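Local coordinates for nitrogenase molybdenum-iron protein alpha chain (Clostridium pasteurianum, PDB 4WES), which forms, with the beta chain, the molybdenum-iron component of nitrogenase, which reduces dinitrogen to ammonium at a metal cluster it carries, at residues G219-E224 with P489-R494; L259-R264 with N285-D290; P280-N285 with V422-Y427; R347-M352 with G428-E433. All blocks are in the same frame, centred on the assembly; numbering follows the deposited sequence.

Contact 1. Residues G219-E224 with P489-R494; sequences GGDAWE and PYAGFR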
loop_
_atom_site.group_PDB
_atom_site.type_symbol
_atom_site.label_atom_id
_atom_site.label_comp_id
_atom_site.label_asym_id
_atom_site.label_seq_id
_atom_site.Cartn_x
_atom_site.Cartn_y
_atom_site.Cartn_z
ATOM N N GLY A 219 4.922 24.203 12.075
ATOM C CA GLY A 219 3.618 23.887 11.514
ATOM C C GLY A 219 2.899 25.038 10.854
ATOM O O GLY A 219 1.687 24.968 10.697
ATOM N N GLY A 220 3.608 26.099 10.448
ATOM C CA GLY A 220 2.957 27.240 9.856
ATOM C C GLY A 220 2.460 28.308 10.804
ATOM O O GLY A 220 1.783 29.250 10.336
ATOM N N ASP A 221 2.823 28.246 12.058
ATOM C CA ASP A 221 2.371 29.239 13.040
ATOM C C ASP A 221 2.649 30.696 12.605
ATOM O O ASP A 221 1.812 31.566 12.844
ATOM C CB ASP A 221 3.074 29.025 14.383
ATOM C CG ASP A 221 2.519 27.927 15.244
ATOM O OD1 ASP A 221 1.472 27.315 14.908
ATOM O OD2 ASP A 221 3.202 27.654 16.278
ATOM N N ALA A 222 3.847 30.958 12.093
ATOM C CA ALA A 222 4.225 32.337 11.792
ATOM C C ALA A 222 3.398 32.883 10.640
ATOM O O ALA A 222 2.975 34.051 10.643
ATOM C CB ALA A 222 5.688 32.448 11.459
ATOM N N TRP A 223 3.141 32.049 9.622
ATOM C CA TRP A 223 2.311 32.496 8.518
ATOM C C TRP A 223 0.911 32.864 8.986
ATOM O O TRP A 223 0.291 33.799 8.459
ATOM C CB TRP A 223 2.271 31.451 7.412
ATOM C CG TRP A 223 3.590 31.240 6.752
ATOM C CD1 TRP A 223 4.552 32.199 6.500
ATOM C CD2 TRP A 223 4.111 30.017 6.230
ATOM N NE1 TRP A 223 5.613 31.646 5.832
ATOM C CE2 TRP A 223 5.375 30.313 5.654
ATOM C CE3 TRP A 223 3.631 28.701 6.157
ATOM C CZ2 TRP A 223 6.163 29.356 5.087
ATOM C CZ3 TRP A 223 4.437 27.732 5.583
ATOM C CH2 TRP A 223 5.683 28.079 5.037
ATOM N N GLU A 224 0.398 32.149 9.981
ATOM C CA GLU A 224 -0.931 32.459 10.502
ATOM C C GLU A 224 -0.932 33.773 11.292
ATOM O O GLU A 224 -1.878 34.559 11.146
ATOM C CB GLU A 224 -1.454 31.262 11.320
ATOM C CG GLU A 224 -2.753 31.542 12.057
ATOM C CD GLU A 224 -3.965 31.945 11.235
ATOM O OE1 GLU A 224 -4.942 32.391 11.869
ATOM O OE2 GLU A 224 -3.932 31.791 9.983
ATOM N N PRO A 489 -1.211 25.247 11.497
ATOM C CA PRO A 489 -0.751 26.007 12.665
ATOM C C PRO A 489 -1.591 25.728 13.900
ATOM O O PRO A 489 -2.789 25.458 13.782
ATOM C CB PRO A 489 -0.941 27.465 12.210
ATOM C CG PRO A 489 -2.026 27.404 11.188
ATOM C CD PRO A 489 -1.759 26.136 10.456
ATOM N N TYR A 490 -0.960 25.848 15.070
ATOM C CA TYR A 490 -1.698 25.884 16.330
ATOM C C TYR A 490 -1.717 27.297 16.926
ATOM O O TYR A 490 -2.527 27.542 17.803
ATOM C CB TYR A 490 -1.134 24.893 17.345
ATOM C CG TYR A 490 -1.510 23.446 17.084
ATOM C CD1 TYR A 490 -2.385 23.030 16.053
ATOM C CD2 TYR A 490 -1.016 22.439 17.933
ATOM C CE1 TYR A 490 -2.725 21.709 15.881
ATOM C CE2 TYR A 490 -1.394 21.094 17.762
ATOM C CZ TYR A 490 -2.268 20.765 16.723
ATOM O OH TYR A 490 -2.674 19.448 16.505
ATOM N N ALA A 491 -0.888 28.217 16.401
ATOM C CA ALA A 491 -0.971 29.632 16.785
ATOM C C ALA A 491 -2.023 30.361 15.963
ATOM O O ALA A 491 -2.433 29.907 14.901
ATOM C CB ALA A 491 0.407 30.285 16.585
ATOM N N GLY A 492 -2.376 31.542 16.447
ATOM C CA GLY A 492 -3.328 32.396 15.749
ATOM C C GLY A 492 -4.760 31.888 15.837
ATOM O O GLY A 492 -5.051 30.864 16.478
ATOM N N PHE A 493 -5.661 32.613 15.183
ATOM C CA PHE A 493 -7.064 32.285 15.277
ATOM C C PHE A 493 -7.375 30.949 14.623
ATOM O O PHE A 493 -8.110 30.140 15.188
ATOM C CB PHE A 493 -7.899 33.389 14.635
ATOM C CG PHE A 493 -7.957 34.654 15.444
ATOM C CD1 PHE A 493 -8.673 34.724 16.620
ATOM C CD2 PHE A 493 -7.322 35.802 15.012
ATOM C CE1 PHE A 493 -8.744 35.903 17.343
ATOM C CE2 PHE A 493 -7.403 36.977 15.722
ATOM C CZ PHE A 493 -8.101 37.028 16.898
ATOM N N ARG A 494 -6.857 30.716 13.419
ATOM C CA ARG A 494 -7.073 29.412 12.781
ATOM C C ARG A 494 -6.395 28.300 13.563
ATOM O O ARG A 494 -6.869 27.137 13.546
ATOM C CB ARG A 494 -6.581 29.387 11.345
ATOM C CG ARG A 494 -7.419 30.285 10.486
ATOM C CD ARG A 494 -6.969 30.257 9.060
ATOM N NE ARG A 494 -7.712 31.227 8.280
ATOM C CZ ARG A 494 -7.360 31.594 7.061
ATOM N NH1 ARG A 494 -6.308 31.027 6.484
ATOM N NH2 ARG A 494 -8.059 32.510 6.427
#
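The carboxylate of D221 lies against A491 and the backbone before it. D221 OD1 accepts from Y490 N at 2.8 Å; that nitrogen lies nearly in line with the C-O bond, though the N-H is bent (139°). The N-H of A491 comes to the same oxygen from above the carboxylate plane, 2.9 Å from OD1. The other oxygen, OD2, bonds to Y484 OH. The carboxylate of E224 is also met from above its plane: R494 N donates to OE1 at 3.0 Å. R227 makes a salt bridge to OE1. Contact 1 joins the first turn of helix 221-232, with G220 as N-cap, to the start of helix 492-507. The D221 side chain is about 8 Å from the iron-molybdenum cluster. E224 CG is anti to the backbone N (chi1 173°), which puts it 3.3 Å from A491 O. P489, after a cis peptide bond, rests its CG 3.9 Å from E224 CB. The extended R494 chain crosses E224 at about a right angle. E224 OE2 lies 4.2 Å from R494 NE and well out of the guanidinium plane, so probably only the opposite charges act between them.

Contact 2. Residues L259-R264 with N285-D290; sequences LVQCHR and NFIGVD. With ICS (iron-sulfur-molybdenum cluster with interstitial carbon), chain F.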
loop_
_atom_site.group_PDB
_atom_site.type_symbol
_atom_site.label_atom_id
_atom_site.label_comp_id
_atom_site.label_asym_id
_atom_site.label_seq_id
_atom_site.Cartn_x
_atom_site.Cartn_y
_atom_site.Cartn_z
ATOM N N LEU A 259 8.159 42.046 19.091
ATOM C CA LEU A 259 7.180 41.213 19.785
ATOM C C LEU A 259 7.905 39.925 20.203
ATOM O O LEU A 259 8.353 39.188 19.348
ATOM C CB LEU A 259 6.018 40.884 18.878
ATOM C CG LEU A 259 5.373 42.026 18.097
ATOM C CD1 LEU A 259 4.253 41.510 17.210
ATOM C CD2 LEU A 259 4.896 43.146 18.973
ATOM N N VAL A 260 7.935 39.604 21.477
ATOM C CA VAL A 260 8.672 38.440 21.957
ATOM C C VAL A 260 7.704 37.306 22.270
ATOM O O VAL A 260 6.978 37.357 23.268
ATOM C CB VAL A 260 9.536 38.814 23.173
ATOM C CG1 VAL A 260 10.160 37.592 23.818
ATOM C CG2 VAL A 260 10.623 39.810 22.776
ATOM N N GLN A 261 7.686 36.294 21.407
ATOM C CA GLN A 261 6.831 35.123 21.594
ATOM C C GLN A 261 7.524 34.124 22.543
ATOM O O GLN A 261 7.045 33.908 23.636
ATOM C CB GLN A 261 6.474 34.481 20.240
ATOM C CG GLN A 261 5.614 33.214 20.328
ATOM C CD GLN A 261 4.256 33.470 20.896
ATOM O OE1 GLN A 261 3.582 34.424 20.490
ATOM N NE2 GLN A 261 3.815 32.599 21.800
ATOM N N CYS A 262 8.653 33.579 22.120
ATOM C CA CYS A 262 9.458 32.751 23.005
ATOM C C CYS A 262 10.443 33.630 23.775
ATOM O O CYS A 262 11.459 34.079 23.207
ATOM C CB CYS A 262 10.242 31.685 22.238
ATOM S SG CYS A 262 11.284 30.787 23.374
ATOM N N HIS A 263 10.149 33.901 25.044
ATOM C CA HIS A 263 11.067 34.705 25.832
ATOM C C HIS A 263 12.437 34.058 25.971
ATOM O O HIS A 263 13.480 34.709 25.813
ATOM C CB HIS A 263 10.469 34.996 27.213
ATOM C CG HIS A 263 11.409 35.704 28.128
ATOM N ND1 HIS A 263 12.155 35.049 29.089
ATOM C CD2 HIS A 263 11.746 37.018 28.225
ATOM C CE1 HIS A 263 12.901 35.938 29.728
ATOM N NE2 HIS A 263 12.685 37.142 29.218
ATOM N N ARG A 264 12.473 32.771 26.325
ATOM C CA ARG A 264 13.717 32.142 26.678
ATOM C C ARG A 264 14.750 32.218 25.550
ATOM O O ARG A 264 15.922 32.514 25.790
ATOM C CB ARG A 264 13.453 30.659 27.063
ATOM C CG ARG A 264 14.666 29.853 27.468
ATOM C CD ARG A 264 15.327 30.276 28.763
ATOM N NE ARG A 264 16.260 31.393 28.617
ATOM C CZ ARG A 264 16.317 32.481 29.364
ATOM N NH1 ARG A 264 15.391 32.778 30.253
ATOM N NH2 ARG A 264 17.305 33.337 29.139
ATOM N N ASN A 285 1.810 36.917 22.954
ATOM C CA ASN A 285 1.435 35.513 22.888
ATOM C C ASN A 285 0.347 35.352 21.859
ATOM O O ASN A 285 -0.817 35.677 22.097
ATOM C CB ASN A 285 0.968 34.992 24.241
ATOM C CG ASN A 285 0.667 33.513 24.162
ATOM O OD1 ASN A 285 1.079 32.858 23.224
ATOM N ND2 ASN A 285 -0.030 32.974 25.157
ATOM N N PHE A 286 0.734 34.799 20.718
ATOM C CA PHE A 286 -0.199 34.562 19.623
ATOM C C PHE A 286 -0.873 33.181 19.704
ATOM O O PHE A 286 -1.481 32.748 18.737
ATOM C CB PHE A 286 0.491 34.732 18.268
ATOM C CG PHE A 286 0.791 36.156 17.924
ATOM C CD1 PHE A 286 2.058 36.700 18.116
ATOM C CD2 PHE A 286 -0.189 36.953 17.376
ATOM C CE1 PHE A 286 2.295 38.032 17.793
ATOM C CE2 PHE A 286 0.073 38.268 17.041
ATOM C CZ PHE A 286 1.318 38.803 17.254
ATOM N N ILE A 287 -0.810 32.518 20.865
ATOM C CA ILE A 287 -1.488 31.240 21.028
ATOM C C ILE A 287 -2.707 31.411 21.949
ATOM O O ILE A 287 -2.611 31.968 23.052
ATOM C CB ILE A 287 -0.501 30.199 21.562
ATOM C CG1 ILE A 287 0.672 30.069 20.588
ATOM C CG2 ILE A 287 -1.188 28.862 21.718
ATOM C CD1 ILE A 287 1.943 29.500 21.160
ATOM N N GLY A 288 -3.863 30.979 21.453
ATOM C CA GLY A 288 -5.118 31.094 22.156
ATOM C C GLY A 288 -5.842 32.369 21.853
ATOM O O GLY A 288 -5.220 33.426 21.711
ATOM N N VAL A 289 -7.162 32.332 21.823
ATOM C CA VAL A 289 -7.934 33.555 21.534
ATOM C C VAL A 289 -7.569 34.646 22.523
ATOM O O VAL A 289 -7.325 35.795 22.139
ATOM C CB VAL A 289 -9.446 33.278 21.615
ATOM C CG1 VAL A 289 -10.252 34.559 21.485
ATOM C CG2 VAL A 289 -9.883 32.318 20.514
ATOM N N ASP A 290 -7.580 34.338 23.820
ATOM C CA ASP A 290 -7.326 35.407 24.792
ATOM C C ASP A 290 -5.922 35.976 24.642
ATOM O O ASP A 290 -5.713 37.187 24.746
ATOM C CB ASP A 290 -7.573 34.931 26.231
ATOM C CG ASP A 290 -9.027 34.677 26.551
ATOM O OD1 ASP A 290 -9.910 35.122 25.824
ATOM O OD2 ASP A 290 -9.286 34.033 27.570
HETATM FE FE1 ICS F . 11.330 28.696 22.464
HETATM MO MO1 ICS F . 10.996 21.862 21.204
HETATM FE FE2 ICS F . 12.738 26.442 22.365
HETATM FE FE3 ICS F . 10.780 26.868 20.595
HETATM FE FE4 ICS F . 10.204 26.444 23.154
HETATM FE FE5 ICS F . 10.096 23.902 22.713
HETATM FE FE6 ICS F . 12.590 23.917 21.871
HETATM FE FE7 ICS F . 10.668 24.314 20.179
HETATM C CX ICS F . 11.155 25.345 21.850
HETATM S S1A ICS F . 11.973 27.406 24.262
HETATM S S1B ICS F . 11.730 22.477 23.338
HETATM S S2A ICS F . 12.714 28.080 20.791
HETATM S S2B ICS F . 14.425 24.991 22.371
HETATM S S3A ICS F . 8.887 25.019 24.255
HETATM S S3B ICS F . 12.500 23.069 19.819
HETATM S S4A ICS F . 9.230 28.011 21.790
HETATM S S4B ICS F . 9.001 23.062 20.950
HETATM S S5A ICS F . 10.201 25.864 18.684
#
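Q261 reaches across to N285, F286 and I287 with its amide. From CB the chain leaves with CG anti to the backbone N (chi1 178°), then bends at chi2 (64°), which brings CD to 3.8 Å from F286 N. OE1 accepts the F286 N-H at 2.9 Å in a nearly straight bond, the donor tilted only slightly from the carbonyl plane. The same OE1 sits at the edge of the F286 ring, 3.6 Å from CD1. NE2 donates to N285 OD1 at 3.1 Å, and that oxygen lies in the amide plane of Q261. NE2 also packs 3.7 Å from I287 CD1. Both ends of the amide are thus held, which fixes its rotation. N285 OD1 has a second donor, I287 N, on the opposite face of its plane. This is an Asx turn. L259 CD1 meets the F286 ring edge in plane, 4.0 Å from CZ. Next to Q261, C262 SG binds iron FE1 of the cluster at 2.3 Å. The contact lies at the end of strand 257-260, where the chain turns into helix 263-277. It meets the loop that leads from strand 281-283, the neighbouring strand of the same parallel sheet, to helix 289-303.

Contact 3. Residues P280-N285 with V422-Y427; sequences PWIKCN and VPLSSY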
loop_
_atom_site.group_PDB
_atom_site.type_symbol
_atom_site.label_atom_id
_atom_site.label_comp_id
_atom_site.label_asym_id
_atom_site.label_seq_id
_atom_site.Cartn_x
_atom_site.Cartn_y
_atom_site.Cartn_z
ATOM N N PRO A 280 11.910 49.211 21.363
ATOM C CA PRO A 280 11.278 48.562 22.517
ATOM C C PRO A 280 10.761 47.196 22.151
ATOM O O PRO A 280 10.568 46.870 20.979
ATOM C CB PRO A 280 10.135 49.515 22.859
ATOM C CG PRO A 280 9.794 50.168 21.567
ATOM C CD PRO A 280 11.065 50.269 20.785
ATOM N N TRP A 281 10.517 46.385 23.171
ATOM C CA TRP A 281 9.872 45.094 22.958
ATOM C C TRP A 281 8.728 44.913 23.931
ATOM O O TRP A 281 8.731 45.481 25.017
ATOM C CB TRP A 281 10.845 43.938 23.049
ATOM C CG TRP A 281 11.576 43.682 24.343
ATOM C CD1 TRP A 281 12.750 44.257 24.749
ATOM C CD2 TRP A 281 11.203 42.763 25.377
ATOM N NE1 TRP A 281 13.158 43.708 25.940
ATOM C CE2 TRP A 281 12.220 42.791 26.347
ATOM C CE3 TRP A 281 10.116 41.899 25.561
ATOM C CZ2 TRP A 281 12.172 42.014 27.502
ATOM C CZ3 TRP A 281 10.082 41.126 26.687
ATOM C CH2 TRP A 281 11.111 41.169 27.622
ATOM N N ILE A 282 7.734 44.125 23.511
ATOM C CA ILE A 282 6.690 43.674 24.404
ATOM C C ILE A 282 6.652 42.176 24.347
ATOM O O ILE A 282 6.904 41.551 23.315
ATOM C CB ILE A 282 5.282 44.227 24.066
ATOM C CG1 ILE A 282 4.858 43.914 22.625
ATOM C CG2 ILE A 282 5.197 45.699 24.347
ATOM C CD1 ILE A 282 3.376 44.132 22.404
ATOM N N LYS A 283 6.344 41.556 25.493
ATOM C CA LYS A 283 5.979 40.145 25.444
ATOM C C LYS A 283 4.687 39.993 24.693
ATOM O O LYS A 283 3.761 40.748 24.893
ATOM C CB LYS A 283 5.849 39.600 26.871
ATOM C CG LYS A 283 5.643 38.078 26.948
ATOM C CD LYS A 283 6.909 37.326 26.551
ATOM C CE LYS A 283 6.704 35.821 26.418
ATOM N NZ LYS A 283 5.675 35.434 25.417
ATOM N N CYS A 284 4.642 39.046 23.775
ATOM C CA CYS A 284 3.413 38.728 23.042
ATOM C C CYS A 284 3.053 37.254 23.262
ATOM O O CYS A 284 3.882 36.447 23.686
ATOM C CB CYS A 284 3.559 38.968 21.535
ATOM S SG CYS A 284 4.759 37.914 20.675
ATOM N N ASN A 285 1.810 36.917 22.954
ATOM C CA ASN A 285 1.435 35.513 22.888
ATOM C C ASN A 285 0.347 35.352 21.859
ATOM O O ASN A 285 -0.817 35.677 22.097
ATOM C CB ASN A 285 0.968 34.992 24.241
ATOM C CG ASN A 285 0.667 33.513 24.162
ATOM O OD1 ASN A 285 1.079 32.858 23.224
ATOM N ND2 ASN A 285 -0.030 32.974 25.157
ATOM N N VAL A 422 0.637 47.168 29.628
ATOM C CA VAL A 422 1.333 46.719 28.441
ATOM C C VAL A 422 2.700 46.190 28.880
ATOM O O VAL A 422 3.414 46.885 29.616
ATOM C CB VAL A 422 1.489 47.888 27.451
ATOM C CG1 VAL A 422 2.285 47.462 26.232
ATOM C CG2 VAL A 422 0.127 48.428 27.031
ATOM N N PRO A 423 3.071 44.968 28.447
ATOM C CA PRO A 423 4.272 44.304 28.973
ATOM C C PRO A 423 5.533 44.746 28.215
ATOM O O PRO A 423 6.224 43.940 27.572
ATOM C CB PRO A 423 3.967 42.830 28.767
ATOM C CG PRO A 423 3.112 42.815 27.529
ATOM C CD PRO A 423 2.241 44.051 27.640
ATOM N N LEU A 424 5.797 46.059 28.268
ATOM C CA LEU A 424 7.006 46.620 27.675
ATOM C C LEU A 424 8.235 46.154 28.462
ATOM O O LEU A 424 8.354 46.395 29.664
ATOM C CB LEU A 424 6.922 48.146 27.625
ATOM C CG LEU A 424 6.144 48.721 26.456
ATOM C CD1 LEU A 424 5.674 50.119 26.732
ATOM C CD2 LEU A 424 6.982 48.702 25.181
ATOM N N SER A 425 9.142 45.508 27.752
ATOM C CA SER A 425 10.388 44.988 28.326
ATOM C C SER A 425 10.135 44.221 29.602
ATOM O O SER A 425 10.886 44.328 30.549
ATOM C CB SER A 425 11.382 46.144 28.520
ATOM O OG SER A 425 11.507 46.846 27.285
ATOM N N SER A 426 9.083 43.411 29.613
ATOM C CA SER A 426 8.757 42.668 30.815
ATOM C C SER A 426 8.119 41.347 30.452
ATOM O O SER A 426 7.654 41.127 29.323
ATOM C CB SER A 426 7.882 43.493 31.724
ATOM O OG SER A 426 6.664 43.732 31.124
ATOM N N TYR A 427 8.146 40.413 31.410
ATOM C CA TYR A 427 7.519 39.096 31.264
ATOM C C TYR A 427 7.232 38.603 32.649
ATOM O O TYR A 427 8.164 38.406 33.437
ATOM C CB TYR A 427 8.449 38.134 30.551
ATOM C CG TYR A 427 7.950 36.699 30.374
ATOM C CD1 TYR A 427 6.608 36.420 30.138
ATOM C CD2 TYR A 427 8.830 35.636 30.423
ATOM C CE1 TYR A 427 6.180 35.129 29.934
ATOM C CE2 TYR A 427 8.406 34.332 30.221
ATOM C CZ TYR A 427 7.081 34.078 29.984
ATOM O OH TYR A 427 6.672 32.777 29.727
#
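W281, I282 and K283 hold the tight part of this contact, against P423, L424, S425 and Y427. S425 N donates to W281 O at 2.8 Å, and K283 N donates to P423 O at 3.2 Å. These bonds flank I282 and L424, whose single bridge is an antiparallel, non-hydrogen-bonded pair. P423 is the centre of an inverse gamma turn. The segment 422-427 thus pairs with strand 281-283, an outermost strand of its parallel four-stranded sheet within this chain, but forms no regular strand itself. I282 CG2 packs 3.6 Å from L424 CD2, and V422 CG1 also touches I282 CG2. S425 CA sits over the centre of the W281 six-membered ring, 3.6 Å from its centroid. K283 CE lies over one face of the Y427 ring, offset toward the rim, 3.6 Å from CE1. The looser side is formed by the side chains of S425 and S426, both partly exposed residues; S426 CB points away from strand 281-283. S425 OG is hydrogen-bonded to E274. K283 NZ donates to C284 O at 2.7 Å, and also to V260 O and Q261 O. Three carbonyls therefore probably stabilise the ammonium charge. S426 O, 3.4 Å from K283 CB, is buried with no polar partner, which probably costs some energy.

Contact 4. Residues R347-M352 with G428-E433; sequences RSHTYM and GGMMKE. With ICS (iron-sulfur-molybdenum cluster with interstitial carbon), chain F.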
loop_
_atom_site.group_PDB
_atom_site.type_symbol
_atom_site.label_atom_id
_atom_site.label_comp_id
_atom_site.label_asym_id
_atom_site.label_seq_id
_atom_site.Cartn_x
_atom_site.Cartn_y
_atom_site.Cartn_z
ATOM N N ARG A 347 6.397 26.924 25.780
ATOM C CA ARG A 347 5.030 26.530 25.411
ATOM C C ARG A 347 4.186 26.011 26.568
ATOM O O ARG A 347 2.959 26.056 26.511
ATOM C CB ARG A 347 5.076 25.537 24.248
ATOM C CG ARG A 347 5.481 26.244 22.966
ATOM C CD ARG A 347 5.551 25.266 21.812
ATOM N NE ARG A 347 5.947 25.993 20.604
ATOM C CZ ARG A 347 6.193 25.420 19.454
ATOM N NH1 ARG A 347 6.016 24.138 19.284
ATOM N NH2 ARG A 347 6.612 26.175 18.446
ATOM N N SER A 348 4.822 25.552 27.652
ATOM C CA SER A 348 4.059 25.192 28.853
ATOM C C SER A 348 3.213 26.344 29.330
ATOM O O SER A 348 2.148 26.143 29.917
ATOM C CB SER A 348 4.997 24.739 29.980
ATOM O OG SER A 348 5.900 23.780 29.495
ATOM N N HIS A 349 3.745 27.563 29.138
ATOM C CA HIS A 349 3.057 28.761 29.562
ATOM C C HIS A 349 2.110 29.282 28.476
ATOM O O HIS A 349 0.928 29.574 28.722
ATOM C CB HIS A 349 4.075 29.834 29.935
ATOM C CG HIS A 349 3.460 31.078 30.462
ATOM N ND1 HIS A 349 4.147 32.271 30.548
ATOM C CD2 HIS A 349 2.208 31.317 30.933
ATOM C CE1 HIS A 349 3.338 33.176 31.067
ATOM N NE2 HIS A 349 2.165 32.626 31.313
ATOM N N THR A 350 2.625 29.392 27.250
ATOM C CA THR A 350 1.833 30.077 26.224
ATOM C C THR A 350 0.548 29.328 25.840
ATOM O O THR A 350 -0.393 29.963 25.391
ATOM C CB THR A 350 2.700 30.444 25.028
ATOM O OG1 THR A 350 3.295 29.260 24.534
ATOM C CG2 THR A 350 3.716 31.484 25.403
ATOM N N TYR A 351 0.517 27.992 26.003
ATOM C CA TYR A 351 -0.694 27.219 25.729
ATOM C C TYR A 351 -1.760 27.265 26.844
ATOM O O TYR A 351 -2.873 26.782 26.656
ATOM C CB TYR A 351 -0.332 25.755 25.343
ATOM C CG TYR A 351 0.019 25.677 23.875
ATOM C CD1 TYR A 351 -0.928 25.253 22.965
ATOM C CD2 TYR A 351 1.266 26.055 23.400
ATOM C CE1 TYR A 351 -0.662 25.268 21.617
ATOM C CE2 TYR A 351 1.561 26.067 22.034
ATOM C CZ TYR A 351 0.597 25.668 21.135
ATOM O OH TYR A 351 0.792 25.710 19.786
ATOM N N MET A 352 -1.419 27.832 27.997
ATOM C CA MET A 352 -2.339 27.762 29.137
ATOM C C MET A 352 -3.652 28.481 28.891
ATOM O O MET A 352 -4.714 27.985 29.309
ATOM C CB MET A 352 -1.668 28.338 30.380
ATOM C CG MET A 352 -0.690 27.355 30.996
ATOM S SD MET A 352 0.138 28.036 32.437
ATOM C CE MET A 352 0.936 26.557 33.053
ATOM N N GLY A 428 5.956 38.401 32.955
ATOM C CA GLY A 428 5.562 37.988 34.305
ATOM C C GLY A 428 5.886 36.566 34.682
ATOM O O GLY A 428 5.864 36.236 35.861
ATOM N N GLY A 429 6.102 35.695 33.697
ATOM C CA GLY A 429 6.455 34.312 33.955
ATOM C C GLY A 429 5.247 33.411 34.108
ATOM O O GLY A 429 4.097 33.858 34.243
ATOM N N MET A 430 5.498 32.114 34.085
ATOM C CA MET A 430 4.420 31.125 34.045
ATOM C C MET A 430 3.659 30.992 35.351
ATOM O O MET A 430 2.441 30.840 35.340
ATOM C CB MET A 430 5.009 29.790 33.617
ATOM C CG MET A 430 3.972 28.668 33.527
ATOM S SD MET A 430 4.570 27.209 32.665
ATOM C CE MET A 430 5.693 26.512 33.882
ATOM N N MET A 431 4.367 31.038 36.480
ATOM C CA MET A 431 3.728 30.779 37.764
ATOM C C MET A 431 2.534 31.746 37.998
ATOM O O MET A 431 1.486 31.348 38.523
ATOM C CB MET A 431 4.789 30.862 38.872
ATOM C CG MET A 431 4.513 30.077 40.145
ATOM S SD MET A 431 5.953 30.277 41.209
ATOM C CE MET A 431 7.230 29.173 40.551
ATOM N N LYS A 432 2.714 33.015 37.621
ATOM C CA LYS A 432 1.687 34.031 37.848
ATOM C C LYS A 432 0.368 33.619 37.233
ATOM O O LYS A 432 -0.704 33.941 37.781
ATOM C CB LYS A 432 2.094 35.386 37.299
ATOM C CG LYS A 432 2.755 36.299 38.311
ATOM C CD LYS A 432 4.196 36.600 37.948
ATOM C CE LYS A 432 4.693 37.967 38.380
ATOM N NZ LYS A 432 6.000 38.181 37.718
ATOM N N GLU A 433 0.426 32.924 36.099
ATOM C CA GLU A 433 -0.785 32.572 35.374
ATOM C C GLU A 433 -1.473 31.331 35.927
ATOM O O GLU A 433 -2.650 31.112 35.669
ATOM C CB GLU A 433 -0.438 32.383 33.888
ATOM C CG GLU A 433 -1.645 32.224 32.984
ATOM C CD GLU A 433 -1.379 32.596 31.546
ATOM O OE1 GLU A 433 -0.478 33.410 31.299
ATOM O OE2 GLU A 433 -2.123 32.078 30.700
HETATM FE FE1 ICS F . 11.330 28.696 22.464
HETATM MO MO1 ICS F . 10.996 21.862 21.204
HETATM FE FE2 ICS F . 12.738 26.442 22.365
HETATM FE FE3 ICS F . 10.780 26.868 20.595
HETATM FE FE4 ICS F . 10.204 26.444 23.154
HETATM FE FE5 ICS F . 10.096 23.902 22.713
HETATM FE FE6 ICS F . 12.590 23.917 21.871
HETATM FE FE7 ICS F . 10.668 24.314 20.179
HETATM C CX ICS F . 11.155 25.345 21.850
HETATM S S1A ICS F . 11.973 27.406 24.262
HETATM S S1B ICS F . 11.730 22.477 23.338
HETATM S S2A ICS F . 12.714 28.080 20.791
HETATM S S2B ICS F . 14.425 24.991 22.371
HETATM S S3A ICS F . 8.887 25.019 24.255
HETATM S S3B ICS F . 12.500 23.069 19.819
HETATM S S4A ICS F . 9.230 28.011 21.790
HETATM S S4B ICS F . 9.001 23.062 20.950
HETATM S S5A ICS F . 10.201 25.864 18.684
HETATM O O HOH W 1 -1.278 31.365 28.186
#
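H349 lays its imidazole over M430, whose CA stands above the ring centre, 3.6 Å from the centroid and almost on the ring normal. This is a CH-pi contact. The two side chains run antiparallel past one another. H349 CG, anti to the backbone N (chi1 -177°), is thereby set 3.7 Å from M430 CA. NE2 donates to E433 OE1 at 2.8 Å, in a bent bond of 139°. The carboxylate is met from above its plane, and ring and carboxylate are turned 72° apart. The other ring nitrogen, ND1, is hydrogen-bonded to Y427 OH. A His-carboxylate pair of this kind would favour a protonated NE2. A water can donate to H349 O or to E433 OE2, though it has more acceptors in reach than protons. The contact joins the short helix 347-350, which follows strand 338-343, to the weakly bonded helix 430-433. M430 also packs on strands 361-367 and 439-441 of the same sheet. Its SD lies 3.7 Å from S348 CB and 3.7 Å from M352 CE, and M352 crosses M430 at about a right angle. R347 points the other way, to the iron-molybdenum cluster. Sulfide S4B lies over one face of its guanidinium, 3.6 Å from NH1.

How the contacts relate
From the N terminus, 219-224 comes first and opens the longest loop, which contact 1 closes only at 489-494. Contacts 2, 3 and 4 all nest inside it. Contact 2 closes a short loop from 259-264 to 285-290, through helix 263-277 and strand 281-283. Contact 3 starts within that loop, so the two cross; they share N285. Contact 4 opens after contact 2 has closed and crosses contact 3. F286 O joins contact 2 to G492 N of contact 1. N285 ND2 bonds to T350 O, tying contacts 2 and 3 to contact 4. The set connects the parallel sheet of strands 209-215, 235-239, 257-260 and 281-283 with the mixed sheet that holds 338-343 and 361-367, and with helix 492-507. Contacts 2 and 4 touch the cluster.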